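Local coordinates for Rv3651-like N-terminal domain-containing protein (PDB 4Q6U), which is of unknown biochemical function but is built from three sensor-type domains, one GAF-like and two PAS-like, and probably takes part in signal sensing, at residues 235-247 against 253-265. Numbering follows the deposited sequence.
Sequences GLAQAGVHRALVD and LLKWLDQPCSFYD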
loop_
_atom_site.group_PDB
_atom_site.type_symbol
_atom_site.label_atom_id
_atom_site.label_comp_id
_atom_site.label_asym_id
_atom_site.label_seq_id
_atom_site.Cartn_x
_atom_site.Cartn_y
_atom_site.Cartn_z
ATOM N N GLY B 235 -8.541 1.186 12.357
ATOM C CA GLY B 235 -8.528 1.364 13.794
ATOM C C GLY B 235 -9.051 2.724 14.229
ATOM O O GLY B 235 -9.464 2.880 15.372
ATOM N N LEU B 236 -9.017 3.706 13.331
ATOM C CA LEU B 236 -9.500 5.056 13.638
ATOM C C LEU B 236 -11.022 5.187 13.503
ATOM O O LEU B 236 -11.599 6.252 13.798
ATOM C CB LEU B 236 -8.816 6.083 12.729
ATOM C CG LEU B 236 -7.371 6.437 13.081
ATOM C CD1 LEU B 236 -6.713 7.192 11.934
ATOM C CD2 LEU B 236 -7.346 7.274 14.373
ATOM N N ALA B 237 -11.677 4.117 13.065
ATOM C CA ALA B 237 -13.138 4.147 12.923
ATOM C C ALA B 237 -13.773 4.422 14.286
ATOM O O ALA B 237 -13.187 4.126 15.327
ATOM C CB ALA B 237 -13.660 2.848 12.340
ATOM N N GLN B 238 -14.966 5.000 14.277
ATOM C CA GLN B 238 -15.615 5.404 15.517
ATOM C C GLN B 238 -17.116 5.262 15.354
ATOM O O GLN B 238 -17.670 5.687 14.342
ATOM C CB GLN B 238 -15.245 6.844 15.873
ATOM C CG GLN B 238 -15.987 7.410 17.065
ATOM C CD GLN B 238 -15.234 7.173 18.357
ATOM O OE1 GLN B 238 -14.005 7.160 18.369
ATOM N NE2 GLN B 238 -15.967 6.971 19.450
ATOM N N ALA B 239 -17.769 4.660 16.343
ATOM C CA ALA B 239 -19.207 4.436 16.276
ATOM C C ALA B 239 -19.928 5.770 16.149
ATOM O O ALA B 239 -19.596 6.732 16.847
ATOM C CB ALA B 239 -19.691 3.673 17.504
ATOM N N GLY B 240 -20.895 5.827 15.241
ATOM C CA GLY B 240 -21.651 7.040 15.002
ATOM C C GLY B 240 -20.979 7.975 14.016
ATOM O O GLY B 240 -21.571 8.962 13.588
ATOM N N VAL B 241 -19.730 7.679 13.666
ATOM C CA VAL B 241 -18.998 8.522 12.736
ATOM C C VAL B 241 -18.782 7.801 11.415
ATOM O O VAL B 241 -18.330 6.659 11.384
ATOM C CB VAL B 241 -17.642 8.952 13.297
ATOM C CG1 VAL B 241 -16.927 9.871 12.303
ATOM C CG2 VAL B 241 -17.811 9.635 14.662
ATOM N N HIS B 242 -19.097 8.483 10.321
ATOM C CA HIS B 242 -18.960 7.886 8.999
ATOM C C HIS B 242 -18.022 8.711 8.122
ATOM O O HIS B 242 -18.326 9.854 7.770
ATOM C CB HIS B 242 -20.332 7.750 8.353
ATOM C CG HIS B 242 -21.277 6.879 9.123
ATOM N ND1 HIS B 242 -21.593 5.596 8.728
ATOM C CD2 HIS B 242 -21.968 7.108 10.261
ATOM C CE1 HIS B 242 -22.445 5.076 9.594
ATOM N NE2 HIS B 242 -22.687 5.966 10.537
ATOM N N ARG B 243 -16.874 8.125 7.789
ATOM C CA ARG B 243 -15.854 8.807 6.991
ATOM C C ARG B 243 -16.020 8.595 5.494
ATOM O O ARG B 243 -16.437 7.526 5.054
ATOM C CB ARG B 243 -14.470 8.350 7.427
ATOM C CG ARG B 243 -14.127 8.789 8.867
ATOM C CD ARG B 243 -12.809 8.096 9.316
ATOM N NE ARG B 243 -12.947 6.647 9.325
ATOM C CZ ARG B 243 -11.945 5.807 9.553
ATOM N NH1 ARG B 243 -10.730 6.279 9.797
ATOM N NH2 ARG B 243 -12.164 4.501 9.541
ATOM N N ALA B 244 -15.675 9.623 4.721
ATOM C CA ALA B 244 -15.840 9.594 3.273
ATOM C C ALA B 244 -14.804 10.480 2.616
ATOM O O ALA B 244 -14.279 11.392 3.245
ATOM C CB ALA B 244 -17.239 10.051 2.881
ATOM N N LEU B 245 -14.512 10.210 1.349
ATOM C CA LEU B 245 -13.722 11.137 0.561
ATOM C C LEU B 245 -14.670 11.949 -0.297
ATOM O O LEU B 245 -15.636 11.409 -0.834
ATOM C CB LEU B 245 -12.704 10.407 -0.300
ATOM C CG LEU B 245 -11.667 9.618 0.504
ATOM C CD1 LEU B 245 -10.849 8.753 -0.424
ATOM C CD2 LEU B 245 -10.775 10.597 1.256
ATOM N N VAL B 246 -14.406 13.247 -0.408
ATOM C CA VAL B 246 -15.262 14.128 -1.192
ATOM C C VAL B 246 -14.446 15.057 -2.089
ATOM O O VAL B 246 -13.269 15.318 -1.819
ATOM C CB VAL B 246 -16.175 14.989 -0.286
ATOM C CG1 VAL B 246 -16.859 14.123 0.761
ATOM C CG2 VAL B 246 -15.382 16.115 0.370
ATOM N N ASP B 247 -15.065 15.536 -3.169
ATOM C CA ASP B 247 -14.468 16.599 -3.963
ATOM C C ASP B 247 -14.675 17.901 -3.207
ATOM O O ASP B 247 -15.806 18.312 -2.950
ATOM C CB ASP B 247 -15.073 16.668 -5.375
ATOM C CG ASP B 247 -14.336 17.648 -6.293
ATOM O OD1 ASP B 247 -13.903 18.715 -5.821
ATOM O OD2 ASP B 247 -14.191 17.358 -7.501
ATOM N N LEU B 253 -19.553 13.391 -3.569
ATOM C CA LEU B 253 -19.145 12.249 -2.754
ATOM C C LEU B 253 -18.374 11.238 -3.607
ATOM O O LEU B 253 -18.853 10.818 -4.671
ATOM C CB LEU B 253 -20.370 11.603 -2.116
ATOM C CG LEU B 253 -20.157 10.408 -1.195
ATOM C CD1 LEU B 253 -19.368 10.800 0.048
ATOM C CD2 LEU B 253 -21.511 9.829 -0.818
ATOM N N LEU B 254 -17.183 10.853 -3.149
ATOM C CA LEU B 254 -16.317 9.964 -3.936
ATOM C C LEU B 254 -16.291 8.529 -3.423
ATOM O O LEU B 254 -16.423 7.581 -4.204
ATOM C CB LEU B 254 -14.886 10.497 -3.961
ATOM C CG LEU B 254 -14.669 11.938 -4.415
ATOM C CD1 LEU B 254 -13.217 12.320 -4.206
ATOM C CD2 LEU B 254 -15.084 12.139 -5.879
ATOM N N LYS B 255 -16.104 8.367 -2.116
ATOM C CA LYS B 255 -15.920 7.039 -1.543
ATOM C C LYS B 255 -16.263 6.993 -0.065
ATOM O O LYS B 255 -15.912 7.904 0.679
ATOM C CB LYS B 255 -14.471 6.572 -1.724
ATOM C CG LYS B 255 -14.252 5.145 -1.227
ATOM C CD LYS B 255 -12.824 4.718 -1.351
ATOM C CE LYS B 255 -12.646 3.316 -0.812
ATOM N NZ LYS B 255 -13.022 2.243 -1.785
ATOM N N TRP B 256 -16.936 5.927 0.356
ATOM C CA TRP B 256 -17.149 5.671 1.782
ATOM C C TRP B 256 -15.970 4.882 2.336
ATOM O O TRP B 256 -15.554 3.898 1.734
ATOM C CB TRP B 256 -18.440 4.896 2.023
ATOM C CG TRP B 256 -19.672 5.708 1.765
ATOM C CD1 TRP B 256 -20.518 5.597 0.705
ATOM C CD2 TRP B 256 -20.184 6.764 2.583
ATOM N NE1 TRP B 256 -21.539 6.521 0.812
ATOM C CE2 TRP B 256 -21.347 7.257 1.955
ATOM C CE3 TRP B 256 -19.763 7.348 3.788
ATOM C CZ2 TRP B 256 -22.102 8.293 2.489
ATOM C CZ3 TRP B 256 -20.517 8.384 4.320
ATOM C CH2 TRP B 256 -21.673 8.847 3.670
ATOM N N LEU B 257 -15.442 5.316 3.479
ATOM C CA LEU B 257 -14.299 4.643 4.115
ATOM C C LEU B 257 -14.790 3.741 5.240
ATOM O O LEU B 257 -14.140 2.779 5.624
ATOM C CB LEU B 257 -13.300 5.669 4.637
ATOM C CG LEU B 257 -12.618 6.507 3.558
ATOM C CD1 LEU B 257 -11.668 7.501 4.190
ATOM C CD2 LEU B 257 -11.880 5.621 2.554
ATOM N N ASP B 258 -15.951 4.083 5.777
ATOM C CA ASP B 258 -16.697 3.206 6.661
ATOM C C ASP B 258 -17.975 2.847 5.923
ATOM O O ASP B 258 -18.050 3.030 4.713
ATOM C CB ASP B 258 -16.994 3.903 7.986
ATOM C CG ASP B 258 -15.743 4.427 8.642
ATOM O OD1 ASP B 258 -14.784 3.639 8.764
ATOM O OD2 ASP B 258 -15.706 5.619 9.017
ATOM N N GLN B 259 -18.977 2.345 6.628
ATOM C CA GLN B 259 -20.260 2.096 5.981
ATOM C C GLN B 259 -20.992 3.420 5.753
ATOM O O GLN B 259 -20.787 4.383 6.490
ATOM C CB GLN B 259 -21.119 1.137 6.812
ATOM C CG GLN B 259 -20.593 -0.292 6.840
ATOM C CD GLN B 259 -20.109 -0.776 5.478
ATOM O OE1 GLN B 259 -20.872 -0.817 4.515
ATOM N NE2 GLN B 259 -18.828 -1.144 5.395
ATOM N N PRO B 260 -21.850 3.479 4.723
ATOM C CA PRO B 260 -22.565 4.734 4.455
ATOM C C PRO B 260 -23.411 5.175 5.635
ATOM O O PRO B 260 -23.895 4.338 6.397
ATOM C CB PRO B 260 -23.450 4.393 3.258
ATOM C CG PRO B 260 -22.784 3.223 2.613
ATOM C CD PRO B 260 -22.137 2.443 3.718
ATOM N N CYS B 261 -23.568 6.482 5.802
ATOM C CA CYS B 261 -24.403 6.983 6.875
ATOM C C CYS B 261 -25.816 7.164 6.354
ATOM O O CYS B 261 -26.032 7.532 5.199
ATOM C CB CYS B 261 -23.862 8.295 7.448
ATOM S SG CYS B 261 -24.319 9.767 6.536
ATOM N N SER B 262 -26.778 6.870 7.211
ATOM C CA SER B 262 -28.175 7.033 6.868
ATOM C C SER B 262 -28.721 8.344 7.432
ATOM O O SER B 262 -29.921 8.584 7.369
ATOM C CB SER B 262 -28.989 5.840 7.379
ATOM O OG SER B 262 -28.705 5.574 8.741
ATOM N N PHE B 263 -27.836 9.192 7.960
ATOM C CA PHE B 263 -28.256 10.480 8.532
ATOM C C PHE B 263 -28.914 11.346 7.476
ATOM O O PHE B 263 -29.848 12.084 7.773
ATOM C CB PHE B 263 -27.087 11.285 9.123
ATOM C CG PHE B 263 -26.168 10.501 9.991
ATOM C CD1 PHE B 263 -26.631 9.455 10.767
ATOM C CD2 PHE B 263 -24.821 10.820 10.029
ATOM C CE1 PHE B 263 -25.758 8.730 11.559
ATOM C CE2 PHE B 263 -23.949 10.106 10.810
ATOM C CZ PHE B 263 -24.415 9.058 11.583
ATOM N N TYR B 264 -28.406 11.283 6.249
ATOM C CA TYR B 264 -28.935 12.139 5.194
ATOM C C TYR B 264 -28.991 11.391 3.853
ATOM O O TYR B 264 -28.400 10.326 3.702
ATOM C CB TYR B 264 -28.097 13.422 5.088
ATOM C CG TYR B 264 -26.759 13.270 4.373
ATOM C CD1 TYR B 264 -25.658 12.718 5.012
ATOM C CD2 TYR B 264 -26.599 13.707 3.069
ATOM C CE1 TYR B 264 -24.443 12.593 4.354
ATOM C CE2 TYR B 264 -25.390 13.585 2.405
ATOM C CZ TYR B 264 -24.318 13.033 3.049
ATOM O OH TYR B 264 -23.123 12.921 2.378
ATOM N N ASP B 265 -29.721 11.944 2.891
ATOM C CA ASP B 265 -29.955 11.254 1.625
ATOM C C ASP B 265 -28.866 11.593 0.618
ATOM O O ASP B 265 -29.085 12.384 -0.304
ATOM C CB ASP B 265 -31.341 11.617 1.065
ATOM C CG ASP B 265 -31.846 10.604 0.043
ATOM O OD1 ASP B 265 -31.032 9.827 -0.501
ATOM O OD2 ASP B 265 -33.061 10.592 -0.230
HETATM O O HOH W 1 -15.617 6.177 11.738
#
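R243 meets D258 side-on, NE reaching OD2 at 3.0 Å and NH2 reaching OD1 at 2.9 Å, with the guanidinium and carboxylate only 20° from coplanar. The bend in the arginine chain at chi3 (-62°) turns this NE edge onto the acid, and each carboxylate oxygen is approached from its syn side. OD2 does double duty: from its anti side it also accepts the backbone N of R243, while a water held by Q238 N also bridges V241 O and D258 OD2, tying the preceding turn to the pair. R151 forms a second salt bridge to OD1, so two arginines share this buried acid, which probably favours its ionised form.

One residue earlier, H242 sends ND1 to the carbonyl O of Q259, a nearly straight bond of 2.7 Å lying in the imidazole plane but rising above the carbonyl plane. That edge-on bond helps to set the ring's rotation. C261 CB sits over one face as a CH-pi contact, 3.6 Å from the ring centroid, and F263 brings CZ to within 3.4 Å of H242 CD2, the two rings almost perpendicular (87°).

Further along, L245 N bonds to K255 O, and L245 O takes L254 N at 2.8 Å and, weakly, K255 N. Two residues, L254 and K255, stand opposite the single L245, which makes a classic beta bulge and shifts the register by one. A244 CB touches both L253 CD1 and W256 CE3; L245 and L254 pack against helix 157-165 of the same chain. With strand 325-333 flanking 242-246, this is a bulged antiparallel hairpin, the first two strands of a five-stranded antiparallel sheet in the order 2-1-5-4-3, consistent with a PAS fold.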